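Local coordinates for TCP pilus virulence regulatory protein (Vibrio cholerae, PDB 4MLO) that probably activates transcription of virulence genes in Vibrio cholerae as an AraC-family DNA-binding regulator that carries a bound palmitoleic acid, at residues Phe33-Ser37 with Gly38-Leu42; Ile84-Ser87 with Asp88-Arg92. One frame throughout, in Å; residues are numbered along the deposited sequence. Where two conformers were deposited one is given.

Interaction 1. Residues Phe33-Ser37 with Gly38-Leu42; sequences FWIDS and GIAKL. With PAM (palmitoleic acid), chain E.
Ile35 turns CG1 into the position between its own backbone N and carbonyl carbon (chi1 66°) and then extends the chain (chi2 178°), a combination that carries CD1 across to Ala40. Phe33 makes the same first turn, chi1 71°, and its ring reaches toward Leu42. These pairs fill the inside of a connection in the cupin-like domain, where strand 31-35 of one antiparallel sheet passes through a tight loop into strand 40-44 of the other. The two strands are therefore not hydrogen-bonded to each other here; apolar side chains meet between them. Ile35 CD1 lies 4.0 Å from Ala40 CB and also rests 3.6 Å from Gly38 O, so this one methyl meets both the loop backbone and Ala40. Gly38 has a positive phi, which favours glycine. At the bend, Ser37 OG donates to Asp36 OD1 over 2.9 Å, arriving well above the carboxylate plane, and the same oxygen accepts the backbone N of Asn80. Deeper in, the Phe33 ring is shared between protein and ligand. Phe33 CZ lies 4.2 Å from Leu42 CD1 in one of the two conformers of Leu42, a contact that the other may not keep. Palmitoleic acid runs over one face of the ring, offset toward the rim, with its C7 just 3.5 Å from Phe33 CD1.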
ATOM      1  N   PHE A  33      -7.380   2.572  -3.551  1.00 19.27           N
ATOM      2  CA  PHE A  33      -7.489   3.947  -4.027  1.00 20.84           C
ATOM      3  C   PHE A  33      -8.337   4.014  -5.287  1.00 20.00           C
ATOM      4  O   PHE A  33      -8.573   3.014  -5.966  1.00 23.55           O
ATOM      5  CB  PHE A  33      -6.108   4.607  -4.248  1.00 24.33           C
ATOM      6  CG  PHE A  33      -5.330   4.100  -5.431  1.00 22.15           C
ATOM      7  CD1 PHE A  33      -4.343   3.138  -5.263  1.00 21.38           C
ATOM      8  CD2 PHE A  33      -5.528   4.632  -6.706  1.00 24.01           C
ATOM      9  CE1 PHE A  33      -3.588   2.695  -6.338  1.00 21.36           C
ATOM     10  CE2 PHE A  33      -4.770   4.195  -7.794  1.00 25.08           C
ATOM     11  CZ  PHE A  33      -3.801   3.224  -7.608  1.00 26.65           C
ATOM     12  N   TRP A  34      -8.842   5.220  -5.553  1.00 21.92           N
ATOM     13  CA  TRP A  34      -9.674   5.480  -6.723  1.00 22.82           C
ATOM     14  C   TRP A  34      -9.759   6.981  -6.937  1.00 23.84           C
ATOM     15  O   TRP A  34      -9.552   7.774  -6.015  1.00 24.35           O
ATOM     16  CB  TRP A  34     -11.079   4.889  -6.568  1.00 25.99           C
ATOM     17  CG  TRP A  34     -11.870   5.529  -5.487  1.00 28.18           C
ATOM     18  CD1 TRP A  34     -12.776   6.536  -5.627  1.00 30.39           C
ATOM     19  CD2 TRP A  34     -11.833   5.216  -4.086  1.00 29.43           C
ATOM     20  NE1 TRP A  34     -13.289   6.882  -4.399  1.00 34.91           N
ATOM     21  CE2 TRP A  34     -12.738   6.078  -3.441  1.00 34.62           C
ATOM     22  CE3 TRP A  34     -11.110   4.301  -3.312  1.00 26.00           C
ATOM     23  CZ2 TRP A  34     -12.952   6.046  -2.067  1.00 37.67           C
ATOM     24  CZ3 TRP A  34     -11.327   4.271  -1.945  1.00 36.21           C
ATOM     25  CH2 TRP A  34     -12.236   5.149  -1.338  1.00 41.27           C
ATOM     26  N   ILE A  35     -10.081   7.358  -8.171  1.00 25.06           N
ATOM     27  CA  ILE A  35     -10.235   8.756  -8.557  1.00 29.69           C
ATOM     28  C   ILE A  35     -11.702   9.149  -8.415  1.00 37.22           C
ATOM     29  O   ILE A  35     -12.601   8.300  -8.477  1.00 28.15           O
ATOM     30  CB  ILE A  35      -9.707   8.973  -9.994  1.00 35.25           C
ATOM     31  CG1 ILE A  35     -10.567   8.229 -11.025  1.00 34.03           C
ATOM     32  CG2 ILE A  35      -8.232   8.543 -10.092  1.00 32.24           C
ATOM     33  CD1 ILE A  35     -10.135   8.444 -12.475  1.00 37.80           C
ATOM     34  N   ASP A  36     -11.964  10.447  -8.206  1.00 32.97           N
ATOM     35  CA  ASP A  36     -13.323  10.890  -7.909  1.00 40.44           C
ATOM     36  C   ASP A  36     -14.085  11.346  -9.144  1.00 40.89           C
ATOM     37  O   ASP A  36     -15.289  11.615  -9.052  1.00 45.58           O
ATOM     38  CB  ASP A  36     -13.305  12.026  -6.886  1.00 37.86           C
ATOM     39  CG  ASP A  36     -12.788  13.327  -7.467  1.00 36.55           C
ATOM     40  OD1 ASP A  36     -12.106  13.308  -8.519  1.00 33.98           O
ATOM     41  OD2 ASP A  36     -13.047  14.376  -6.854  1.00 41.75           O
ATOM     42  N   SER A  37     -13.421  11.431 -10.288  1.00 32.35           N
ATOM     43  CA  SER A  37     -14.022  12.003 -11.484  1.00 43.10           C
ATOM     44  C   SER A  37     -13.055  11.800 -12.634  1.00 42.57           C
ATOM     45  O   SER A  37     -11.858  11.554 -12.436  1.00 37.27           O
ATOM     46  CB  SER A  37     -14.334  13.491 -11.309  1.00 43.21           C
ATOM     47  OG  SER A  37     -13.149  14.225 -11.064  1.00 46.54           O
ATOM     48  N   GLY A  38     -13.591  11.900 -13.831  1.00 41.42           N
ATOM     49  CA  GLY A  38     -12.780  11.818 -15.005  1.00 45.73           C
ATOM     50  C   GLY A  38     -12.222  10.423 -15.216  1.00 40.16           C
ATOM     51  O   GLY A  38     -12.745   9.416 -14.727  1.00 35.76           O
ATOM     52  N   ILE A  39     -11.125  10.387 -15.964  1.00 34.22           N
ATOM     53  CA  ILE A  39     -10.471   9.156 -16.376  1.00 43.72           C
ATOM     54  C   ILE A  39      -8.988   9.297 -16.077  1.00 39.78           C
ATOM     55  O   ILE A  39      -8.431  10.397 -16.110  1.00 28.52           O
ATOM     56  CB  ILE A  39     -10.699   8.859 -17.877  1.00 50.68           C
ATOM     57  CG1 ILE A  39     -12.190   8.729 -18.182  1.00 57.44           C
ATOM     58  CG2 ILE A  39      -9.964   7.593 -18.302  1.00 53.43           C
ATOM     59  CD1 ILE A  39     -12.863   7.527 -17.533  1.00 58.65           C
ATOM     60  N   ALA A  40      -8.352   8.174 -15.763  1.00 34.08           N
ATOM     61  CA  ALA A  40      -6.914   8.119 -15.607  1.00 27.58           C
ATOM     62  C   ALA A  40      -6.428   6.817 -16.215  1.00 30.42           C
ATOM     63  O   ALA A  40      -7.203   5.881 -16.433  1.00 38.60           O
ATOM     64  CB  ALA A  40      -6.495   8.215 -14.131  1.00 22.64           C
ATOM     65  N   LYS A  41      -5.128   6.768 -16.479  1.00 26.66           N
ATOM     66  CA  LYS A  41      -4.464   5.598 -17.035  1.00 27.62           C
ATOM     67  C   LYS A  41      -3.464   5.105 -15.998  1.00 23.23           C
ATOM     68  O   LYS A  41      -2.564   5.856 -15.605  1.00 23.17           O
ATOM     69  CB  LYS A  41      -3.761   5.954 -18.342  1.00 32.49           C
ATOM     70  CG  LYS A  41      -3.071   4.789 -19.015  1.00 37.58           C
ATOM     71  CD  LYS A  41      -2.135   5.284 -20.106  1.00 43.86           C
ATOM     72  CE  LYS A  41      -1.599   4.150 -20.972  1.00 53.45           C
ATOM     73  NZ  LYS A  41      -0.598   4.637 -21.972  1.00 57.33           N
ATOM     74  N   LEU A  42      -3.647   3.855 -15.566  1.00 26.57           N
ATOM     75  CA  LEU A  42      -2.746   3.196 -14.632  0.50 27.62           C
ATOM     76  C   LEU A  42      -1.890   2.208 -15.409  1.00 25.71           C
ATOM     77  O   LEU A  42      -2.418   1.328 -16.090  1.00 33.50           O
ATOM     78  CB  LEU A  42      -3.539   2.480 -13.545  0.50 29.57           C
ATOM     79  CG  LEU A  42      -2.827   1.842 -12.340  0.50 34.72           C
ATOM     80  CD1 LEU A  42      -3.896   1.409 -11.365  0.50 36.26           C
ATOM     81  CD2 LEU A  42      -1.952   0.649 -12.702  0.50 32.76           C
TER
HETATM   82  C1  PAM E 304       0.262   7.033   0.625  1.00 24.28           C
HETATM   83  O1  PAM E 304      -0.737   7.768   0.850  1.00 26.37           O
HETATM   84  O2  PAM E 304       0.499   6.020   1.325  1.00 21.44           O
HETATM   85  C2  PAM E 304       1.220   7.370  -0.484  1.00 18.68           C
HETATM   86  C3  PAM E 304       1.338   6.231  -1.509  1.00 24.60           C
HETATM   87  C4  PAM E 304      -0.029   5.959  -2.134  1.00 28.48           C
HETATM   88  C5  PAM E 304       0.022   4.887  -3.217  1.00 34.25           C
HETATM   89  C6  PAM E 304      -1.381   4.532  -3.705  1.00 28.24           C
HETATM   90  C7  PAM E 304      -2.103   5.710  -4.358  1.00 24.46           C
HETATM   91  C8  PAM E 304      -1.457   6.083  -5.680  1.00 26.97           C
HETATM   92  C9  PAM E 304      -2.109   7.304  -6.321  1.00 28.97           C
HETATM   93  C10 PAM E 304      -1.916   8.559  -5.900  1.00 38.18           C
HETATM   94  C11 PAM E 304      -1.050   8.895  -4.697  1.00 33.05           C
HETATM   95  C12 PAM E 304      -0.357  10.253  -4.814  1.00 29.10           C
HETATM   96  C13 PAM E 304       0.742  10.313  -3.750  1.00 28.86           C
HETATM   97  C14 PAM E 304       1.815  11.356  -3.990  1.00 29.43           C
HETATM   98  C15 PAM E 304       2.521  11.163  -5.326  1.00 31.29           C
HETATM   99  C16 PAM E 304       3.912  11.746  -5.320  1.00 28.98           C

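Interaction 2. Residues Ile84-Ser87 with Asp88-Arg92; sequences ITIS and DSFIR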
ATOM      1  N   ILE A  84      -7.358   4.845   0.899  1.00 21.51           N
ATOM      2  CA  ILE A  84      -7.651   4.253   2.203  1.00 23.97           C
ATOM      3  C   ILE A  84      -6.496   3.329   2.544  1.00 19.02           C
ATOM      4  O   ILE A  84      -6.163   2.448   1.750  1.00 22.40           O
ATOM      5  CB  ILE A  84      -8.973   3.465   2.189  1.00 22.73           C
ATOM      6  CG1 ILE A  84     -10.160   4.378   1.895  1.00 31.73           C
ATOM      7  CG2 ILE A  84      -9.211   2.740   3.533  1.00 25.24           C
ATOM      8  CD1 ILE A  84     -11.465   3.600   1.678  1.00 36.24           C
ATOM      9  N   THR A  85      -5.915   3.519   3.722  1.00 18.72           N
ATOM     10  CA  THR A  85      -4.929   2.613   4.304  1.00 15.19           C
ATOM     11  C   THR A  85      -5.599   1.921   5.478  1.00 19.04           C
ATOM     12  O   THR A  85      -6.096   2.592   6.386  1.00 22.96           O
ATOM     13  CB  THR A  85      -3.678   3.356   4.772  1.00 21.69           C
ATOM     14  OG1 THR A  85      -3.109   4.107   3.682  1.00 24.47           O
ATOM     15  CG2 THR A  85      -2.656   2.378   5.293  1.00 24.78           C
ATOM     16  N   ILE A  86      -5.631   0.597   5.445  1.00 22.81           N
ATOM     17  CA  ILE A  86      -6.427  -0.201   6.377  1.00 20.36           C
ATOM     18  C   ILE A  86      -5.513  -0.735   7.468  1.00 19.08           C
ATOM     19  O   ILE A  86      -4.519  -1.409   7.170  1.00 21.51           O
ATOM     20  CB  ILE A  86      -7.126  -1.364   5.656  1.00 20.58           C
ATOM     21  CG1 ILE A  86      -7.928  -0.863   4.457  1.00 25.47           C
ATOM     22  CG2 ILE A  86      -8.054  -2.081   6.613  1.00 22.75           C
ATOM     23  CD1 ILE A  86      -8.451  -1.959   3.588  1.00 35.06           C
ATOM     24  N   SER A  87      -5.871  -0.481   8.731  1.00 19.45           N
ATOM     25  CA  SER A  87      -5.010  -0.881   9.839  1.00 22.07           C
ATOM     26  C   SER A  87      -4.934  -2.400   9.982  1.00 26.88           C
ATOM     27  O   SER A  87      -5.864  -3.139   9.639  1.00 24.94           O
ATOM     28  CB  SER A  87      -5.510  -0.270  11.154  1.00 28.47           C
ATOM     29  OG  SER A  87      -6.692  -0.886  11.607  1.00 32.17           O
ATOM     30  N   ASP A  88      -3.795  -2.860  10.500  1.00 21.21           N
ATOM     31  CA  ASP A  88      -3.629  -4.278  10.780  1.00 20.56           C
ATOM     32  C   ASP A  88      -4.702  -4.755  11.749  1.00 20.87           C
ATOM     33  O   ASP A  88      -5.219  -5.872  11.622  1.00 22.62           O
ATOM     34  CB  ASP A  88      -2.237  -4.543  11.355  1.00 20.95           C
ATOM     35  CG  ASP A  88      -1.117  -4.354  10.333  1.00 42.44           C
ATOM     36  OD1 ASP A  88      -1.367  -4.574   9.124  1.00 44.78           O
ATOM     37  OD2 ASP A  88       0.026  -4.005  10.738  1.00 44.37           O
ATOM     38  N   SER A  89      -5.064  -3.918  12.717  1.00 20.46           N
ATOM     39  CA  SER A  89      -6.071  -4.347  13.690  1.00 22.69           C
ATOM     40  C   SER A  89      -7.430  -4.598  13.025  1.00 21.19           C
ATOM     41  O   SER A  89      -8.131  -5.553  13.373  1.00 24.20           O
ATOM     42  CB  SER A  89      -6.175  -3.328  14.832  1.00 31.69           C
ATOM     43  OG  SER A  89      -6.664  -2.067  14.405  1.00 37.75           O
ATOM     44  N   PHE A  90      -7.804  -3.783  12.036  1.00 19.07           N
ATOM     45  CA  PHE A  90      -9.051  -4.044  11.328  1.00 20.43           C
ATOM     46  C   PHE A  90      -8.954  -5.328  10.514  1.00 18.54           C
ATOM     47  O   PHE A  90      -9.879  -6.150  10.529  1.00 24.35           O
ATOM     48  CB  PHE A  90      -9.443  -2.869  10.422  1.00 25.85           C
ATOM     49  CG  PHE A  90     -10.727  -3.118   9.655  1.00 20.81           C
ATOM     50  CD1 PHE A  90     -10.701  -3.645   8.374  1.00 27.92           C
ATOM     51  CD2 PHE A  90     -11.973  -2.879  10.244  1.00 24.29           C
ATOM     52  CE1 PHE A  90     -11.883  -3.904   7.672  1.00 26.86           C
ATOM     53  CE2 PHE A  90     -13.149  -3.138   9.560  1.00 26.55           C
ATOM     54  CZ  PHE A  90     -13.111  -3.656   8.267  1.00 24.79           C
ATOM     55  N   ILE A  91      -7.822  -5.539   9.824  1.00 20.83           N
ATOM     56  CA  ILE A  91      -7.640  -6.772   9.058  1.00 21.61           C
ATOM     57  C   ILE A  91      -7.742  -7.982   9.978  1.00 19.50           C
ATOM     58  O   ILE A  91      -8.406  -8.971   9.651  1.00 21.28           O
ATOM     59  CB  ILE A  91      -6.295  -6.730   8.302  1.00 22.34           C
ATOM     60  CG1 ILE A  91      -6.276  -5.571   7.302  1.00 21.54           C
ATOM     61  CG2 ILE A  91      -6.023  -8.026   7.603  1.00 22.77           C
ATOM     62  CD1 ILE A  91      -7.323  -5.646   6.167  1.00 25.08           C
ATOM     63  N   ARG A  92      -7.099  -7.921  11.146  1.00 24.59           N
ATOM     64  CA  ARG A  92      -7.167  -9.053  12.068  1.00 22.58           C
ATOM     65  C   ARG A  92      -8.608  -9.339  12.477  1.00 20.61           C
ATOM     66  O   ARG A  92      -8.987 -10.503  12.649  1.00 24.14           O
ATOM     67  CB  ARG A  92      -6.285  -8.788  13.294  1.00 21.01           C
TER
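Ile86 CG2 is the tight spot of this strand-to-helix junction, a methyl that meets two side chains from the first turn of the helix. Ile86 CG2 sits 3.5 Å from Phe90 CD1, approaching the ring obliquely, and 3.7 Å from Ile91 CD1, with the two isoleucine side chains crossing at about a right angle. Phe90 holds CG anti to its backbone N (chi1 179°), which swings the ring out to the flank of the strand, with CD1 the ring atom nearest Ile86 CG2. Ser87 occupies the N-cap position between strand and helix. Ser87 O accepts the N-H of Ile91 over 3.1 Å, a nearly straight bond (168°) lying in the carbonyl plane, and so starts the helical hydrogen bonding. The Ser87 hydroxyl is closely surrounded and polar: Ser87 OG and Ser89 OG share a hydrogen bond of 3.0 Å, Ser87 OG lies 3.1 Å from Phe90 N, and weak bonds tie it to the carbonyls of Lys5 and Ser6. The loose, solvent side belongs to Ser89 and Asp88, both exposed; the CB of Asp88 is directed away, and its OD1 forms a salt bridge with Lys63 NZ. On the buried side, helix 141-159 packs against the junction, with Phe152 touching both Ile86 and Ile91, while Phe7 of strand 7-14 meets Ile86 and the Phe90 ring.

Both interactions begin at the end of a strand in the same five-stranded sheet, since 31-35 and 79-86 are neighbours in it, and they touch where Trp34 CH2 packs 3.5 Å from Ile84 CD1. From there they diverge, their centres about 23 Å apart. Interaction 1 leads from this sheet into the other one and is mainly apolar, with Phe33 lining the fatty-acid pocket. Interaction 2 leads from strand to helix and adds the first backbone hydrogen bond of the helix and a serine pair; the side chain of Ile86 is about 11 Å from the ligand. Both are partly buried, with polar groups at the outer side: Asp36 and Ser37 in one, the serines and Asp88 in the other.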